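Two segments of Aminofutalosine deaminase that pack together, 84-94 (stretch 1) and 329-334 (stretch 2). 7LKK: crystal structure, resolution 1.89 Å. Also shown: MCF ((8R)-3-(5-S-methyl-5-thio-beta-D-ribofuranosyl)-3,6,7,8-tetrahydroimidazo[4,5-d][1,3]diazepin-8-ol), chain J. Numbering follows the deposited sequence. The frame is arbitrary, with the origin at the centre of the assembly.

Stretch 1, residues 84-94: FSNNKASFDYG
Stretch 2, residues 329-334: GLSSNI

Two irregular loop segments, at least 237 residues apart in sequence, meet here in a small contact of 363 Å² that is held by side chains reaching for backbone carbonyls. In register, CA of Phe84 lies 5.5 Å from CA of Ser331 and CA of Ser85 5.3 Å from CA of Leu330. A type I turn runs from Phe84 to Asn87, closed by a hydrogen bond from Asn87 N to Phe84 O at 3.2 Å; the CA-to-CB bond of Asn87 (-69/136) points toward stretch 2. Its amide suits a two-sided role: with chi1 t and chi2 50°, Asn87 ND2 donates to Leu330 O at 2.8 Å and 155°, while Asn87 OD1 accepts from Ser90 N at 3.0 Å. Tyr93 (m, -47°) extends its hydroxyl to the next carbonyl, a weak hydrogen bond from Tyr93 OH to Ser331 O at 3.2 Å. Ser331 O also lies at the Phe91 (m, -36°) ring edge, 3.4 Å from CD2, where slightly positive C-H groups suit an oxygen. Leu330 (-67/-7; m, t) packs CD1 3.3 Å from Ser85 O. Water 1 bridges the segments, donating to Ser85 OG and accepting from Leu330 N, both at 3.0 Å. Compact Ser331 (-65/-18, p) places OG 3.5 Å from Phe84 CB and 3.2 Å from MCF C2. Phe84 (m, -86°) has a ring long enough to reach the ligand, Phe84 CE2 to MCF C1S at 3.6 Å.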

ATOM      1  N   PHE A  84      -0.367 -19.269  10.997  1.00 31.93           N
ATOM      2  CA  PHE A  84       0.447 -19.159   9.794  1.00 26.49           C
ATOM      3  C   PHE A  84       1.454 -18.014   9.865  1.00 29.02           C
ATOM      4  O   PHE A  84       1.906 -17.531   8.822  1.00 27.40           O
ATOM      5  CB  PHE A  84      -0.446 -18.983   8.566  1.00 27.44           C
ATOM      6  CG  PHE A  84      -1.215 -20.215   8.187  1.00 29.72           C
ATOM      7  CD1 PHE A  84      -0.648 -21.176   7.364  1.00 30.96           C
ATOM      8  CD2 PHE A  84      -2.509 -20.407   8.641  1.00 27.39           C
ATOM      9  CE1 PHE A  84      -1.355 -22.308   7.008  1.00 29.66           C
ATOM     10  CE2 PHE A  84      -3.221 -21.538   8.290  1.00 29.24           C
ATOM     11  CZ  PHE A  84      -2.642 -22.489   7.472  1.00 30.31           C
ATOM     12  N   SER A  85       1.819 -17.573  11.071  1.00 27.11           N
ATOM     13  CA  SER A  85       2.646 -16.380  11.219  1.00 26.27           C
ATOM     14  C   SER A  85       4.086 -16.577  10.759  1.00 26.92           C
ATOM     15  O   SER A  85       4.796 -15.582  10.576  1.00 26.49           O
ATOM     16  CB  SER A  85       2.628 -15.911  12.674  1.00 30.97           C
ATOM     17  OG  SER A  85       1.354 -15.401  13.029  1.00 30.90           O
ATOM     18  N   ASN A  86       4.536 -17.819  10.566  1.00 31.36           N
ATOM     19  CA  ASN A  86       5.895 -18.052  10.088  1.00 29.85           C
ATOM     20  C   ASN A  86       6.083 -17.649   8.633  1.00 27.35           C
ATOM     21  O   ASN A  86       7.223 -17.434   8.206  1.00 30.83           O
ATOM     22  CB  ASN A  86       6.269 -19.527  10.247  1.00 37.66           C
ATOM     23  CG  ASN A  86       6.899 -19.835  11.588  1.00 39.03           C
ATOM     24  OD1 ASN A  86       7.494 -18.965  12.224  1.00 35.21           O
ATOM     25  ND2 ASN A  86       6.778 -21.085  12.024  1.00 33.83           N
ATOM     26  N   ASN A  87       4.999 -17.539   7.870  1.00 23.44           N
ATOM     27  CA  ASN A  87       5.103 -17.464   6.420  1.00 24.97           C
ATOM     28  C   ASN A  87       5.725 -16.156   5.952  1.00 27.40           C
ATOM     29  O   ASN A  87       5.385 -15.072   6.433  1.00 26.12           O
ATOM     30  CB  ASN A  87       3.728 -17.626   5.776  1.00 26.59           C
ATOM     31  CG  ASN A  87       3.794 -17.586   4.263  1.00 30.27           C
ATOM     32  OD1 ASN A  87       4.599 -18.285   3.652  1.00 33.02           O
ATOM     33  ND2 ASN A  87       2.963 -16.749   3.653  1.00 27.88           N
ATOM     34  N   LYS A  88       6.648 -16.273   4.993  1.00 25.63           N
ATOM     35  CA  LYS A  88       7.093 -15.135   4.191  1.00 28.55           C
ATOM     36  C   LYS A  88       6.890 -15.433   2.712  1.00 30.72           C
ATOM     37  O   LYS A  88       6.059 -14.785   2.071  1.00 31.87           O
ATOM     38  CB  LYS A  88       8.552 -14.791   4.498  1.00 31.45           C
ATOM     39  CG  LYS A  88       8.842 -14.562   5.971  1.00 34.19           C
ATOM     40  CD  LYS A  88       9.020 -13.085   6.276  1.00 39.51           C
ATOM     41  CE  LYS A  88       9.488 -12.873   7.705  1.00 39.44           C
ATOM     42  NZ  LYS A  88       8.598 -13.552   8.682  1.00 39.31           N
ATOM     43  N   ALA A  89       7.605 -16.410   2.149  1.00 31.76           N
ATOM     44  CA  ALA A  89       7.485 -16.756   0.738  1.00 25.89           C
ATOM     45  C   ALA A  89       7.222 -18.246   0.543  1.00 28.39           C
ATOM     46  O   ALA A  89       7.548 -18.806  -0.506  1.00 32.06           O
ATOM     47  CB  ALA A  89       8.733 -16.333  -0.034  1.00 28.07           C
ATOM     48  N   SER A  90       6.637 -18.909   1.544  1.00 26.60           N
ATOM     49  CA  SER A  90       6.345 -20.333   1.410  1.00 29.41           C
ATOM     50  C   SER A  90       5.194 -20.603   0.449  1.00 28.29           C
ATOM     51  O   SER A  90       5.107 -21.710  -0.095  1.00 31.88           O
ATOM     52  CB  SER A  90       6.028 -20.945   2.778  1.00 27.12           C
ATOM     53  OG  SER A  90       7.134 -20.843   3.658  1.00 35.45           O
ATOM     54  N   PHE A  91       4.321 -19.625   0.221  1.00 26.23           N
ATOM     55  CA  PHE A  91       3.128 -19.807  -0.592  1.00 22.93           C
ATOM     56  C   PHE A  91       3.203 -18.941  -1.842  1.00 23.94           C
ATOM     57  O   PHE A  91       3.766 -17.842  -1.824  1.00 25.41           O
ATOM     58  CB  PHE A  91       1.855 -19.466   0.201  1.00 24.75           C
ATOM     59  CG  PHE A  91       1.730 -20.204   1.508  1.00 24.27           C
ATOM     60  CD1 PHE A  91       2.162 -21.515   1.629  1.00 27.19           C
ATOM     61  CD2 PHE A  91       1.170 -19.587   2.615  1.00 25.22           C
ATOM     62  CE1 PHE A  91       2.045 -22.193   2.832  1.00 25.87           C
ATOM     63  CE2 PHE A  91       1.049 -20.260   3.820  1.00 22.92           C
ATOM     64  CZ  PHE A  91       1.488 -21.565   3.927  1.00 27.11           C
ATOM     65  N   ASP A  92       2.645 -19.455  -2.935  1.00 26.06           N
ATOM     66  CA  ASP A  92       2.631 -18.735  -4.201  1.00 26.00           C
ATOM     67  C   ASP A  92       1.536 -17.674  -4.213  1.00 24.48           C
ATOM     68  O   ASP A  92       0.461 -17.853  -3.635  1.00 20.47           O
ATOM     69  CB  ASP A  92       2.417 -19.697  -5.369  1.00 28.41           C
ATOM     70  CG  ASP A  92       3.585 -20.645  -5.573  1.00 30.03           C
ATOM     71  OD1 ASP A  92       4.667 -20.408  -4.995  1.00 32.40           O
ATOM     72  OD2 ASP A  92       3.415 -21.630  -6.319  1.00 29.77           O
ATOM     73  N   TYR A  93       1.820 -16.564  -4.885  1.00 25.19           N
ATOM     74  CA  TYR A  93       0.860 -15.488  -5.074  1.00 22.65           C
ATOM     75  C   TYR A  93       0.638 -15.255  -6.563  1.00 22.33           C
ATOM     76  O   TYR A  93       1.404 -15.725  -7.408  1.00 23.89           O
ATOM     77  CB  TYR A  93       1.332 -14.193  -4.395  1.00 18.51           C
ATOM     78  CG  TYR A  93       1.445 -14.306  -2.890  1.00 18.61           C
ATOM     79  CD1 TYR A  93       0.428 -14.882  -2.139  1.00 19.61           C
ATOM     80  CD2 TYR A  93       2.572 -13.847  -2.223  1.00 18.45           C
ATOM     81  CE1 TYR A  93       0.527 -14.993  -0.762  1.00 20.92           C
ATOM     82  CE2 TYR A  93       2.681 -13.951  -0.848  1.00 19.49           C
ATOM     83  CZ  TYR A  93       1.654 -14.524  -0.123  1.00 21.79           C
ATOM     84  OH  TYR A  93       1.758 -14.629   1.244  1.00 24.40           O
ATOM     85  N   GLY A  94      -0.429 -14.528  -6.879  1.00 20.27           N
ATOM     86  CA  GLY A  94      -0.796 -14.236  -8.251  1.00 19.38           C
ATOM     87  C   GLY A  94      -2.023 -14.971  -8.736  1.00 21.25           C
ATOM     88  O   GLY A  94      -2.563 -14.616  -9.794  1.00 19.57           O
ATOM     89  N   GLY A 329      -4.060 -13.465   7.614  1.00 27.31           N
ATOM     90  CA  GLY A 329      -2.814 -13.921   8.184  1.00 22.67           C
ATOM     91  C   GLY A 329      -1.626 -13.606   7.287  1.00 26.57           C
ATOM     92  O   GLY A 329      -1.767 -13.181   6.144  1.00 22.54           O
ATOM     93  N   LEU A 330      -0.430 -13.823   7.843  1.00 27.55           N
ATOM     94  CA  LEU A 330       0.788 -13.712   7.050  1.00 22.39           C
ATOM     95  C   LEU A 330       0.886 -14.802   5.991  1.00 27.74           C
ATOM     96  O   LEU A 330       1.806 -14.764   5.169  1.00 20.60           O
ATOM     97  CB  LEU A 330       2.018 -13.747   7.960  1.00 18.70           C
ATOM     98  CG  LEU A 330       2.218 -12.504   8.832  1.00 27.39           C
ATOM     99  CD1 LEU A 330       3.442 -12.647   9.726  1.00 28.62           C
ATOM    100  CD2 LEU A 330       2.327 -11.253   7.968  1.00 23.65           C
ATOM    101  N   SER A 331      -0.025 -15.778   6.008  1.00 23.75           N
ATOM    102  CA  SER A 331      -0.152 -16.709   4.894  1.00 23.70           C
ATOM    103  C   SER A 331      -0.607 -16.014   3.617  1.00 25.22           C
ATOM    104  O   SER A 331      -0.444 -16.575   2.528  1.00 21.92           O
ATOM    105  CB  SER A 331      -1.132 -17.827   5.255  1.00 24.92           C
ATOM    106  OG  SER A 331      -2.203 -17.331   6.040  1.00 30.06           O
ATOM    107  N   SER A 332      -1.173 -14.807   3.725  1.00 22.96           N
ATOM    108  CA  SER A 332      -1.644 -14.073   2.555  1.00 19.14           C
ATOM    109  C   SER A 332      -1.492 -12.568   2.772  1.00 22.35           C
ATOM    110  O   SER A 332      -2.356 -11.779   2.384  1.00 21.58           O
ATOM    111  CB  SER A 332      -3.099 -14.419   2.229  1.00 21.66           C
ATOM    112  OG  SER A 332      -3.916 -14.320   3.383  1.00 23.72           O
ATOM    113  N   ASN A 333      -0.385 -12.160   3.388  1.00 23.24           N
ATOM    114  CA  ASN A 333      -0.117 -10.751   3.644  1.00 23.08           C
ATOM    115  C   ASN A 333       1.359 -10.608   3.983  1.00 25.13           C
ATOM    116  O   ASN A 333       2.047 -11.588   4.278  1.00 24.67           O
ATOM    117  CB  ASN A 333      -0.997 -10.208   4.778  1.00 19.37           C
ATOM    118  CG  ASN A 333      -1.330  -8.733   4.613  1.00 25.62           C
ATOM    119  OD1 ASN A 333      -0.517  -7.945   4.126  1.00 23.98           O
ATOM    120  ND2 ASN A 333      -2.536  -8.354   5.025  1.00 22.18           N
ATOM    121  N   ILE A 334       1.838  -9.365   3.937  1.00 17.65           N
ATOM    122  CA  ILE A 334       3.211  -9.052   4.322  1.00 18.79           C
ATOM    123  C   ILE A 334       3.293  -8.363   5.672  1.00 22.10           C
ATOM    124  O   ILE A 334       4.396  -8.268   6.234  1.00 24.10           O
ATOM    125  CB  ILE A 334       3.920  -8.193   3.253  1.00 22.80           C
ATOM    126  CG1 ILE A 334       3.213  -6.846   3.098  1.00 20.64           C
ATOM    127  CG2 ILE A 334       3.986  -8.931   1.926  1.00 17.92           C
ATOM    128  CD1 ILE A 334       3.921  -5.887   2.159  1.00 19.32           C
TER
HETATM  129  O8  MCF J 506      -8.555 -16.601   4.462  1.00 30.79           O
HETATM  130  C8  MCF J 506      -7.268 -16.774   3.926  1.00 28.39           C
HETATM  131  C7  MCF J 506      -7.291 -17.144   2.447  1.00 25.65           C
HETATM  132  N6  MCF J 506      -8.462 -17.923   2.131  1.00 25.30           N
HETATM  133  C5  MCF J 506      -8.793 -19.072   2.943  1.00 26.51           C
HETATM  134  N4  MCF J 506      -8.050 -19.542   4.106  1.00 24.69           N
HETATM  135  C10 MCF J 506      -6.809 -19.099   4.789  1.00 25.35           C
HETATM  136  C9  MCF J 506      -6.417 -17.775   4.736  1.00 24.50           C
HETATM  137  N1  MCF J 506      -5.293 -17.662   5.430  1.00 26.38           N
HETATM  138  C2  MCF J 506      -4.964 -18.850   5.935  1.00 26.43           C
HETATM  139  N3  MCF J 506      -5.900 -19.721   5.548  1.00 23.54           N
HETATM  140  C1S MCF J 506      -5.860 -21.171   5.914  1.00 29.09           C
HETATM  141  C2S MCF J 506      -7.231 -21.749   6.336  1.00 28.97           C
HETATM  142  O2S MCF J 506      -7.472 -21.503   7.655  1.00 23.50           O
HETATM  143  O4S MCF J 506      -5.529 -21.870   4.895  1.00 27.92           O
HETATM  144  C4S MCF J 506      -6.166 -23.340   5.134  1.00 29.99           C
HETATM  145  C3S MCF J 506      -7.037 -23.241   6.097  1.00 29.79           C
HETATM  146  O3S MCF J 506      -6.481 -23.887   7.341  1.00 30.91           O
HETATM  147  C5S MCF J 506      -6.837 -23.811   3.856  1.00 31.10           C
HETATM  148  S5S MCF J 506      -6.758 -25.622   3.759  1.00 38.43           S
HETATM  149  C6S MCF J 506      -8.014 -26.213   2.588  1.00 34.28           C
HETATM  150  O   HOH W   1      -0.358 -15.158  10.554  1.00 25.81           O
HETATM  151  O   HOH W   2       4.412 -12.677   5.193  1.00 30.53           O